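Local coordinates for protein Ves (PDB 5V00) that is of unknown molecular function but, as a bicupin of the HutD family, is involved in histidine utilization in Pseudomonas, at residues Y19-W24 with I51-E56; F45-S50 with E123-R128; G77-V82 with R107-P112; T141-L146 with E188-G193. All blocks are in the same frame, centred on the assembly; numbering follows the deposited sequence. Where two conformers were deposited one is given.

Interaction 1: Y19-W24 with I51-E56; sequences YVRMPW and IADIGE
The indole of Trp-24 receives the carbonyl of Asp-53 over one face: Asp-53 O stands 3.7 Å above the ring plane, offset toward the rim. Ala-52 CB lies at the edge of the same ring, 4.2 Å from Trp-24 CZ2, and Ile-54 CG1 approaches Trp-24 CH2 obliquely at 4.0 Å. The second flat group, the guanidinium of Arg-21, takes Asp-53 OD2 at its edge, in plane. The Arg-21 NH2 to Asp-53 OD2 bond is 2.9 Å and nearly straight (169°), with a weak second bond from NE. Both nitrogens address OD2 alone and the two planes stand at 90°, so this salt bridge is not a flat bidentate pair. Glu-32 pairs with Arg-21 and Arg-114 with Asp-53, so charges alternate along the row. An alanine at Asp-53 would remove the carboxylate between Arg-21 and Arg-114, whose like charges would probably then repel and loosen the row. At the segment's start, Tyr-19 CE2 meets Ile-51 CD1 at 4.0 Å. Strand 29-36 lies between the two segments (Met-22 pairs with Thr-31, Ile-51 with Glu-32), so side chains rather than backbone bonds join next-but-one strands of a cupin-type antiparallel sheet. On its other side strand 47-54 pairs with strand 113-120.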
# COMPACT_ATOMS: atom_id res chain seq x y z
N TYR B 19 -4.15 0.74 7.68
CA TYR B 19 -5.18 0.17 6.83
C TYR B 19 -6.50 0.99 7.05
O TYR B 19 -6.70 1.47 8.12
CB TYR B 19 -5.51 -1.30 7.22
CG TYR B 19 -4.36 -2.27 7.16
CD1 TYR B 19 -3.23 -2.04 6.39
CD2 TYR B 19 -4.46 -3.52 7.86
CE1 TYR B 19 -2.20 -3.01 6.34
CE2 TYR B 19 -3.44 -4.44 7.83
CZ TYR B 19 -2.28 -4.17 7.07
OH TYR B 19 -1.23 -5.07 7.03
N VAL B 20 -7.25 1.10 5.97
CA VAL B 20 -8.50 1.84 5.98
C VAL B 20 -9.67 0.81 6.00
O VAL B 20 -9.77 0.01 5.10
CB VAL B 20 -8.60 2.68 4.74
CG1 VAL B 20 -9.94 3.41 4.66
CG2 VAL B 20 -7.46 3.75 4.82
N ARG B 21 -10.51 0.96 7.01
CA ARG B 21 -11.66 0.07 7.15
C ARG B 21 -12.81 0.61 6.34
O ARG B 21 -13.15 1.81 6.47
CB ARG B 21 -12.03 -0.07 8.62
CG ARG B 21 -12.60 -1.43 9.00
CD ARG B 21 -12.99 -1.41 10.48
NE ARG B 21 -12.63 -2.61 11.22
CZ ARG B 21 -11.51 -2.80 11.92
NH1 ARG B 21 -10.55 -1.88 11.98
NH2 ARG B 21 -11.36 -3.93 12.60
N MET B 22 -13.32 -0.24 5.46
CA MET B 22 -14.46 0.07 4.56
C MET B 22 -15.71 -0.85 4.77
O MET B 22 -15.66 -2.07 4.44
CB MET B 22 -13.99 -0.05 3.18
CG MET B 22 -13.02 1.12 2.92
SD MET B 22 -12.93 1.39 1.18
CE MET B 22 -11.29 2.04 1.30
N PRO B 23 -16.78 -0.30 5.36
CA PRO B 23 -18.02 -1.10 5.55
C PRO B 23 -18.50 -1.78 4.30
O PRO B 23 -18.35 -1.27 3.20
CB PRO B 23 -19.00 -0.06 6.06
CG PRO B 23 -18.13 0.71 7.01
CD PRO B 23 -16.84 0.91 6.22
N TRP B 24 -19.04 -2.99 4.45
CA TRP B 24 -19.57 -3.71 3.27
C TRP B 24 -20.89 -3.02 2.83
O TRP B 24 -21.57 -2.40 3.68
CB TRP B 24 -19.89 -5.13 3.63
CG TRP B 24 -18.75 -5.95 3.92
CD1 TRP B 24 -17.42 -5.69 3.64
CD2 TRP B 24 -18.80 -7.25 4.49
NE1 TRP B 24 -16.66 -6.75 4.02
CE2 TRP B 24 -17.47 -7.72 4.55
CE3 TRP B 24 -19.84 -8.06 4.99
CZ2 TRP B 24 -17.15 -8.97 5.08
CZ3 TRP B 24 -19.53 -9.28 5.52
CH2 TRP B 24 -18.18 -9.74 5.58
N ILE B 51 -8.14 -8.02 5.21
CA ILE B 51 -8.72 -8.53 6.44
C ILE B 51 -10.22 -8.20 6.37
O ILE B 51 -10.62 -7.02 6.19
CB ILE B 51 -8.09 -7.92 7.64
CG1 ILE B 51 -6.60 -8.24 7.76
CG2 ILE B 51 -8.76 -8.49 8.93
CD1 ILE B 51 -5.87 -7.49 8.84
N ALA B 52 -11.07 -9.19 6.65
CA ALA B 52 -12.55 -9.02 6.63
C ALA B 52 -13.02 -9.12 8.03
O ALA B 52 -12.59 -10.02 8.75
CB ALA B 52 -13.19 -10.08 5.77
N ASP B 53 -13.79 -8.13 8.51
CA ASP B 53 -14.49 -8.19 9.79
C ASP B 53 -15.89 -8.69 9.50
O ASP B 53 -16.61 -8.02 8.72
CB ASP B 53 -14.65 -6.80 10.41
CG ASP B 53 -13.40 -6.36 11.14
OD1 ASP B 53 -12.28 -6.61 10.64
OD2 ASP B 53 -13.50 -5.80 12.22
N ILE B 54 -16.27 -9.84 10.06
CA ILE B 54 -17.58 -10.42 9.82
C ILE B 54 -18.37 -10.17 11.06
O ILE B 54 -18.02 -10.64 12.14
CB ILE B 54 -17.50 -11.92 9.51
CG1 ILE B 54 -16.51 -12.12 8.33
CG2 ILE B 54 -18.85 -12.41 9.09
CD1 ILE B 54 -16.24 -13.55 7.99
N GLY B 55 -19.38 -9.31 10.95
CA GLY B 55 -20.10 -8.87 12.18
C GLY B 55 -21.48 -9.56 12.30
O GLY B 55 -22.05 -9.53 13.37
N GLU B 56 -21.96 -10.16 11.24
CA GLU B 56 -23.26 -10.85 11.28
C GLU B 56 -23.18 -12.11 10.54
O GLU B 56 -22.52 -12.16 9.53
CB GLU B 56 -24.30 -9.98 10.53
CG GLU B 56 -24.52 -8.70 11.28
CD GLU B 56 -25.55 -7.79 10.56
OE1 GLU B 56 -25.84 -6.76 11.16
OE2 GLU B 56 -25.98 -8.07 9.41

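Interaction 2: F45-S50 with E123-R128; sequences FGWRLS and ERYHAR
Trp-47 holds CG in the crowded position between its backbone N and carbonyl carbon (chi1 65°), while Tyr-125 carries CG anti to its own carbonyl carbon (chi1 -78°). With these torsions the five-membered ring of the indole presents its CD1 edge to one face of the phenol. The result is a T-shaped (edge-to-face) stack, with ring centroids of Trp-47 and Tyr-125 4.7 Å apart and planes at 87°. Trp-47 CD1 sits 3.5 Å from Tyr-125 CE2, toward the rim of the ring rather than over its middle.

Gly-46 CA comes within 3.6 Å of Tyr-125 CE1, a spacing that any side chain at this glycine would violate. The third group is Arg-124, whose chain bends at chi3 and brings the NE side of the guanidinium against Phe-45 O. Two nitrogens grip that single oxygen. Arg-124 NH2 lies 2.9 Å from Phe-45 O, on a lone pair in the carbonyl plane, whereas Arg-124 NE, 3.3 Å from the same Phe-45 O, comes from above that plane. Both bonds lie close to the guanidinium plane.

Replacing Tyr-125 by an alanine would remove the face that receives Trp-47 and would probably loosen the packing around Gly-46. The contact joins two of the chain's sheets across what is probably the boundary of the two cupin-like halves: strand 47-54 belongs to the six-stranded one, where it is flanked by 29-36 and 113-120, and strand 125-132 lies at the border of the five-stranded one beside 184-191, whose Leu-189 also packs on Trp-47.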
# COMPACT_ATOMS: atom_id res chain seq x y z
N PHE B 45 -9.05 -9.03 -11.87
CA PHE B 45 -7.84 -8.58 -11.04
C PHE B 45 -6.96 -9.76 -10.79
O PHE B 45 -7.30 -10.90 -11.22
CB PHE B 45 -8.21 -7.90 -9.77
CG PHE B 45 -8.94 -8.82 -8.79
CD1 PHE B 45 -10.32 -8.98 -8.87
CD2 PHE B 45 -8.25 -9.59 -7.84
CE1 PHE B 45 -11.02 -9.82 -7.98
CE2 PHE B 45 -8.94 -10.42 -6.96
CZ PHE B 45 -10.31 -10.54 -7.04
N GLY B 46 -5.71 -9.56 -10.31
CA GLY B 46 -4.89 -10.69 -10.30
C GLY B 46 -4.92 -11.41 -8.91
O GLY B 46 -5.07 -12.64 -8.81
N TRP B 47 -4.67 -10.65 -7.84
CA TRP B 47 -4.66 -11.15 -6.44
C TRP B 47 -4.81 -10.01 -5.49
O TRP B 47 -4.49 -8.83 -5.81
CB TRP B 47 -3.39 -11.96 -6.13
CG TRP B 47 -2.12 -11.18 -6.17
CD1 TRP B 47 -1.20 -11.23 -7.15
CD2 TRP B 47 -1.54 -10.39 -5.14
NE1 TRP B 47 -0.17 -10.37 -6.88
CE2 TRP B 47 -0.37 -9.85 -5.64
CE3 TRP B 47 -1.97 -9.97 -3.90
CZ2 TRP B 47 0.42 -9.02 -4.86
CZ3 TRP B 47 -1.15 -9.17 -3.11
CH2 TRP B 47 0.00 -8.69 -3.62
N ARG B 48 -5.42 -10.28 -4.33
CA ARG B 48 -5.71 -9.30 -3.38
C ARG B 48 -5.57 -9.91 -1.99
O ARG B 48 -5.96 -11.03 -1.78
CB ARG B 48 -7.12 -8.69 -3.59
CG ARG B 48 -7.35 -7.93 -4.90
CD ARG B 48 -8.74 -7.27 -5.07
NE ARG B 48 -8.73 -6.60 -6.38
CZ ARG B 48 -9.75 -5.90 -6.86
NH1 ARG B 48 -10.87 -5.77 -6.16
NH2 ARG B 48 -9.64 -5.28 -8.03
N LEU B 49 -5.01 -9.15 -1.06
CA LEU B 49 -4.88 -9.56 0.35
C LEU B 49 -5.65 -8.57 1.18
O LEU B 49 -5.50 -7.33 0.99
CB LEU B 49 -3.41 -9.53 0.77
CG LEU B 49 -2.98 -10.46 1.83
CD1 LEU B 49 -3.16 -11.91 1.37
CD2 LEU B 49 -1.49 -10.20 2.14
N SER B 50 -6.42 -9.04 2.16
CA SER B 50 -7.25 -8.17 2.99
C SER B 50 -7.57 -8.80 4.34
O SER B 50 -7.34 -9.96 4.53
CB SER B 50 -8.55 -7.80 2.26
OG SER B 50 -9.37 -8.93 1.99
N GLU B 123 -5.87 -18.48 -13.37
CA GLU B 123 -5.47 -18.29 -14.75
C GLU B 123 -4.26 -17.37 -14.82
O GLU B 123 -3.42 -17.58 -15.67
CB GLU B 123 -6.64 -17.68 -15.54
CG GLU B 123 -6.39 -17.45 -17.01
CD GLU B 123 -7.69 -17.14 -17.75
OE1 GLU B 123 -7.56 -16.76 -18.94
OE2 GLU B 123 -8.79 -17.23 -17.16
N ARG B 124 -4.17 -16.40 -13.92
CA ARG B 124 -3.13 -15.41 -14.00
C ARG B 124 -1.93 -15.61 -13.03
O ARG B 124 -0.84 -15.10 -13.32
CB ARG B 124 -3.73 -14.08 -13.83
CG ARG B 124 -4.63 -13.72 -15.00
CD ARG B 124 -5.15 -12.32 -14.88
NE ARG B 124 -6.31 -12.13 -14.07
CZ ARG B 124 -7.58 -12.53 -14.35
NH1 ARG B 124 -7.87 -13.26 -15.43
NH2 ARG B 124 -8.58 -12.21 -13.49
N TYR B 125 -2.13 -16.32 -11.92
CA TYR B 125 -1.08 -16.46 -10.90
C TYR B 125 -0.92 -17.87 -10.40
O TYR B 125 -1.89 -18.59 -10.14
CB TYR B 125 -1.39 -15.59 -9.70
CG TYR B 125 -1.06 -14.17 -9.98
CD1 TYR B 125 -1.95 -13.31 -10.67
CD2 TYR B 125 0.21 -13.69 -9.63
CE1 TYR B 125 -1.59 -11.98 -10.95
CE2 TYR B 125 0.59 -12.38 -9.95
CZ TYR B 125 -0.32 -11.54 -10.63
OH TYR B 125 -0.02 -10.23 -10.96
N HIS B 126 0.32 -18.25 -10.21
CA HIS B 126 0.70 -19.32 -9.31
C HIS B 126 0.70 -18.80 -7.88
O HIS B 126 0.96 -17.59 -7.67
CB HIS B 126 2.01 -19.91 -9.65
CG HIS B 126 1.95 -20.93 -10.74
ND1 HIS B 126 1.38 -22.18 -10.51
CD2 HIS B 126 2.41 -20.95 -12.01
CE1 HIS B 126 1.41 -22.88 -11.63
NE2 HIS B 126 2.01 -22.17 -12.56
N ALA B 127 0.42 -19.66 -6.91
CA ALA B 127 0.22 -19.25 -5.52
C ALA B 127 0.70 -20.34 -4.58
O ALA B 127 0.61 -21.56 -4.86
CB ALA B 127 -1.26 -18.95 -5.24
N ARG B 128 1.08 -19.91 -3.38
CA ARG B 128 1.38 -20.77 -2.26
C ARG B 128 1.02 -20.02 -1.01
O ARG B 128 1.19 -18.79 -0.89
CB ARG B 128 2.89 -21.13 -2.20
CG ARG B 128 3.27 -22.23 -1.20
CD ARG B 128 4.76 -22.50 -1.19
NE ARG B 128 5.11 -23.63 -0.38
CZ ARG B 128 5.17 -23.63 0.93
NH1 ARG B 128 4.97 -22.56 1.67
NH2 ARG B 128 5.51 -24.76 1.50

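Interaction 3: G77-V82 with R107-P112; sequences GMVLTV and RLITGP
Gly-77 enters the strand with backbone angles (phi 130°) that would jam a CB against the preceding carbonyl oxygen, which accounts for glycine here. Its carbonyl turns to a water: the water donates to Gly-77 O at 2.7 Å and to Gly-111 O, and accepts from Ile-109 N. This one molecule therefore ties the start of strand 78-82 to the turn that follows strand 104-108, filling in where direct pairing has stopped. Thr-110 OG1 is 3.7 Å from Gly-77 O.

At Met-78, CG occupies the crowded position between the backbone N and the carbonyl carbon, and the chain bends again at chi2, so the thioether leads away from the neighbouring strand. Met-78 CB does the touching across the contact, 3.5 Å from Arg-107 O and next to Leu-108 CD2 on the same face of the sheet.

Val-79 forms an antiparallel hydrogen-bonded pair with Arg-107. The two bonds are short and nearly straight: Val-79 N to Arg-107 O is 3.0 Å (175°), and Arg-107 N to Val-79 O is 2.8 Å (170°), each donor lying in the plane of the carbonyl it meets. On the face opposite Met-78, the side chains of Val-79 and Arg-107 run side by side, and Val-79 CG2 also reaches Ile-109 CG1 at 4.3 Å. The Arg-107 chain bends at chi3, and its NH2 is hydrogen-bonded to Gln-87 OE1.

Leu-80 turns to Val-104, Cys-106 and Leu-90. In the four-stranded antiparallel sheet, strand 78-82 lies between 104-108 and 88-90, while Met-78 packs on Ile-113 and Asp-115 of strand 113-120 in the six-stranded sheet, consistent with the sandwich of a cupin barrel.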
# COMPACT_ATOMS: atom_id res chain seq x y z
N GLY B 77 -13.90 -18.51 16.16
CA GLY B 77 -14.22 -19.30 15.02
C GLY B 77 -15.62 -19.13 14.56
O GLY B 77 -16.37 -18.41 15.22
N MET B 78 -15.89 -19.66 13.40
CA MET B 78 -17.22 -19.64 12.79
C MET B 78 -17.44 -20.85 11.92
O MET B 78 -16.55 -21.69 11.77
CB MET B 78 -17.49 -18.28 12.07
CG MET B 78 -16.40 -17.99 11.07
SD MET B 78 -16.41 -18.91 9.59
CE MET B 78 -15.27 -17.70 8.66
N VAL B 79 -18.70 -21.01 11.44
CA VAL B 79 -19.07 -22.12 10.59
C VAL B 79 -19.46 -21.71 9.22
O VAL B 79 -20.31 -20.82 9.03
CB VAL B 79 -20.30 -22.89 11.26
CG1 VAL B 79 -20.83 -23.90 10.29
CG2 VAL B 79 -19.78 -23.55 12.50
N LEU B 80 -18.86 -22.32 8.23
CA LEU B 80 -19.21 -22.09 6.86
C LEU B 80 -20.01 -23.18 6.24
O LEU B 80 -19.74 -24.37 6.45
CB LEU B 80 -17.92 -21.94 5.94
CG LEU B 80 -17.09 -20.73 6.09
CD1 LEU B 80 -16.12 -20.75 4.88
CD2 LEU B 80 -17.84 -19.41 6.05
N THR B 81 -20.98 -22.80 5.40
CA THR B 81 -21.63 -23.72 4.56
C THR B 81 -21.28 -23.39 3.12
O THR B 81 -21.56 -22.28 2.67
CB THR B 81 -23.19 -23.68 4.78
OG1 THR B 81 -23.44 -23.95 6.16
CG2 THR B 81 -23.88 -24.71 3.96
N VAL B 82 -20.68 -24.33 2.41
CA VAL B 82 -20.24 -24.13 1.02
C VAL B 82 -21.08 -25.03 0.12
O VAL B 82 -21.01 -26.28 0.25
CB VAL B 82 -18.78 -24.57 0.87
CG1 VAL B 82 -18.26 -24.31 -0.54
CG2 VAL B 82 -17.99 -23.84 1.94
N ARG B 107 -22.04 -18.69 9.57
CA ARG B 107 -22.77 -18.61 10.80
C ARG B 107 -21.88 -18.35 11.95
O ARG B 107 -20.92 -19.12 12.24
CB ARG B 107 -23.66 -19.92 11.03
CG ARG B 107 -24.51 -19.85 12.26
CD ARG B 107 -25.47 -21.05 12.32
NE ARG B 107 -24.81 -22.35 12.30
CZ ARG B 107 -24.40 -23.03 13.41
NH1 ARG B 107 -24.57 -22.52 14.65
NH2 ARG B 107 -23.80 -24.19 13.27
N LEU B 108 -22.02 -17.19 12.55
CA LEU B 108 -21.27 -16.81 13.68
C LEU B 108 -21.86 -17.59 14.88
O LEU B 108 -23.08 -17.93 14.86
CB LEU B 108 -21.27 -15.27 13.92
CG LEU B 108 -20.81 -14.45 12.72
CD1 LEU B 108 -20.82 -13.01 13.13
CD2 LEU B 108 -19.40 -14.87 12.30
N ILE B 109 -21.00 -18.07 15.74
CA ILE B 109 -21.34 -18.90 16.93
C ILE B 109 -20.97 -18.10 18.15
O ILE B 109 -21.78 -17.95 19.05
CB ILE B 109 -20.54 -20.21 17.10
CG1 ILE B 109 -20.58 -21.06 15.85
CG2 ILE B 109 -21.06 -21.00 18.31
CD1 ILE B 109 -21.98 -21.25 15.36
N THR B 110 -19.74 -17.58 18.20
CA THR B 110 -19.30 -16.77 19.35
C THR B 110 -19.14 -15.31 19.06
O THR B 110 -18.36 -14.64 19.67
CB THR B 110 -17.98 -17.30 19.88
OG1 THR B 110 -17.05 -17.54 18.78
CG2 THR B 110 -18.30 -18.59 20.71
N GLY B 111 -19.89 -14.77 18.14
CA GLY B 111 -19.74 -13.38 17.92
C GLY B 111 -18.75 -13.08 16.77
O GLY B 111 -18.39 -13.97 15.98
N PRO B 112 -18.41 -11.80 16.65
CA PRO B 112 -17.75 -11.35 15.41
C PRO B 112 -16.36 -11.95 15.27
O PRO B 112 -15.73 -12.34 16.25
CB PRO B 112 -17.68 -9.80 15.61
CG PRO B 112 -18.91 -9.51 16.48
CD PRO B 112 -18.87 -10.65 17.47
O HOH W 1 -18.52 -16.78 15.63

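Interaction 4: T141-L146 with E188-G193; sequences TAQTVL and ELTQRG
Gln-143 can be followed outward atom by atom. Gln-143 CB passes 3.8 Å from Leu-189 O; CG and CD then run across the methyl of Thr-190, with Gln-143 CD 3.8 Å from Thr-190 CG2. At the tip, Gln-143 OE1 accepts the backbone Gln-191 N at 2.9 Å, along a straight N-H direction (173°), although the donor stands well above the plane of the side-chain carbonyl. The extended chain beyond CG (chi2 168°) gives it this reach. The same OE1 also takes a bond from a water, which donates to Leu-189 O as well and accepts from Thr-144 OG1, so two donors fix the rotation of the amide.

The backbone of Gln-143 is held too: its N donates to Thr-190 OG1 at 3.1 Å, a hydroxyl that also lies against Ala-142 CA. Side-chain groups thus continue the pairing beyond the start of strand 144-146. Within the strands, Thr-144 and Leu-189 make an antiparallel hydrogen-bonded pair, with Thr-144 N to Leu-189 O and Leu-189 N to Thr-144 O both 2.9 Å. Next comes the non-hydrogen-bonded pair of Val-145 and Glu-188, whose side chains run alongside each other. The Glu-188 carboxylate has its polar partner in Ser-140. Leu-146 CD1 meets Leu-189 CD1 at 3.9 Å on the Thr-144 face.

That face packs against Trp-47 of strand 47-54, and the Val-145 face lies on Phe-138 of strand 135-140. In the five-stranded antiparallel sheet, probably part of the second cupin-like half, strand 144-149 runs between 166-170 and 184-191, and the latter pairs in turn with 125-132.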
# COMPACT_ATOMS: atom_id res chain seq x y z
N THR B 141 11.93 -18.63 -5.85
CA THR B 141 12.01 -17.83 -7.01
C THR B 141 10.76 -16.97 -7.24
O THR B 141 10.67 -16.27 -8.27
CB THR B 141 12.21 -18.69 -8.27
OG1 THR B 141 11.06 -19.54 -8.45
CG2 THR B 141 13.48 -19.52 -8.24
N ALA B 142 9.79 -17.00 -6.36
CA ALA B 142 8.52 -16.37 -6.58
C ALA B 142 8.72 -14.85 -6.77
O ALA B 142 9.62 -14.22 -6.16
CB ALA B 142 7.57 -16.60 -5.44
N GLN B 143 7.89 -14.29 -7.64
CA GLN B 143 8.04 -12.87 -7.91
C GLN B 143 7.61 -11.99 -6.74
O GLN B 143 8.23 -10.90 -6.51
CB GLN B 143 7.16 -12.45 -9.08
CG GLN B 143 7.50 -12.98 -10.42
CD GLN B 143 6.29 -12.69 -11.42
OE1 GLN B 143 5.09 -12.20 -11.07
NE2 GLN B 143 6.60 -13.00 -12.68
N THR B 144 6.58 -12.41 -6.03
CA THR B 144 6.10 -11.67 -4.85
C THR B 144 6.02 -12.60 -3.65
O THR B 144 5.54 -13.71 -3.74
CB THR B 144 4.71 -11.09 -5.12
OG1 THR B 144 4.79 -10.20 -6.22
CG2 THR B 144 4.15 -10.36 -3.92
N VAL B 145 6.57 -12.15 -2.57
CA VAL B 145 6.53 -12.86 -1.30
C VAL B 145 5.92 -11.98 -0.26
O VAL B 145 6.35 -10.82 -0.06
CB VAL B 145 7.95 -13.37 -0.83
CG1 VAL B 145 7.77 -14.13 0.49
CG2 VAL B 145 8.58 -14.23 -1.89
N LEU B 146 4.97 -12.51 0.51
CA LEU B 146 4.23 -11.76 1.48
C LEU B 146 4.38 -12.47 2.84
O LEU B 146 4.30 -13.75 2.91
CB LEU B 146 2.72 -11.65 1.15
CG LEU B 146 2.49 -10.95 -0.18
CD1 LEU B 146 1.13 -11.44 -0.70
CD2 LEU B 146 2.42 -9.46 0.09
N GLU B 188 3.26 -16.71 -1.47
CA GLU B 188 4.09 -16.50 -2.59
C GLU B 188 3.23 -16.50 -3.88
O GLU B 188 2.37 -17.36 -4.08
CB GLU B 188 5.14 -17.56 -2.73
CG GLU B 188 6.11 -17.61 -1.58
CD GLU B 188 7.21 -18.71 -1.73
OE1 GLU B 188 7.46 -19.23 -2.81
OE2 GLU B 188 7.78 -18.99 -0.76
N LEU B 189 3.45 -15.51 -4.71
CA LEU B 189 2.64 -15.31 -5.92
C LEU B 189 3.55 -15.00 -7.08
O LEU B 189 4.47 -14.17 -6.97
CB LEU B 189 1.64 -14.21 -5.69
CG LEU B 189 0.57 -14.49 -4.62
CD1 LEU B 189 0.13 -13.25 -4.00
CD2 LEU B 189 -0.63 -15.12 -5.37
N THR B 190 3.25 -15.62 -8.21
CA THR B 190 4.01 -15.43 -9.48
C THR B 190 3.06 -15.40 -10.68
O THR B 190 2.24 -16.30 -10.84
CB THR B 190 5.03 -16.55 -9.64
OG1 THR B 190 5.96 -16.50 -8.55
CG2 THR B 190 5.76 -16.43 -10.92
N GLN B 191 3.21 -14.40 -11.54
CA GLN B 191 2.43 -14.28 -12.75
C GLN B 191 2.70 -15.46 -13.63
O GLN B 191 3.83 -16.00 -13.71
CB GLN B 191 2.85 -13.04 -13.52
CG GLN B 191 2.16 -11.83 -13.10
CD GLN B 191 2.32 -10.72 -14.15
OE1 GLN B 191 1.38 -10.38 -14.87
NE2 GLN B 191 3.52 -10.23 -14.27
N ARG B 192 1.67 -15.98 -14.27
CA ARG B 192 1.86 -17.09 -15.16
C ARG B 192 2.06 -16.46 -16.55
O ARG B 192 1.55 -15.36 -16.83
CB ARG B 192 0.65 -18.00 -15.22
CG ARG B 192 0.28 -18.55 -13.93
CD ARG B 192 -0.89 -19.50 -13.93
NE ARG B 192 -0.72 -20.59 -14.91
CZ ARG B 192 -0.88 -21.89 -14.65
NH1 ARG B 192 -1.22 -22.37 -13.44
NH2 ARG B 192 -0.74 -22.75 -15.66
N GLY B 193 2.81 -17.20 -17.37
CA GLY B 193 3.57 -16.63 -18.50
C GLY B 193 2.75 -15.78 -19.44
O GLY B 193 1.55 -16.04 -19.68
OXT GLY B 193 3.29 -14.80 -19.97
O HOH W 2 3.83 -11.67 -8.68

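Overall arrangement
Strand 47-54 links interactions 1 and 2, whose centres lie about 20 Å apart, because the segments 45-50 and 51-56 follow directly on one another. Interaction 1 touches interaction 3 through packing of Leu-108 and Pro-112 on residues 54-56. Interactions 2 and 4, with centres about 9 Å apart, meet where strands 125-132 and 184-191 are neighbours, by probable hydrogen bonds from His-126 N to Thr-190 O and from Arg-192 N to Arg-124 O. Interactions 3 and 4 are farthest apart, about 32 Å between centres, on opposite sides of the chain's centre. Interaction 3 falls between the two segments of interaction 2 in sequence. Together they run from one cupin-like half to the other, consistent with a bicupin.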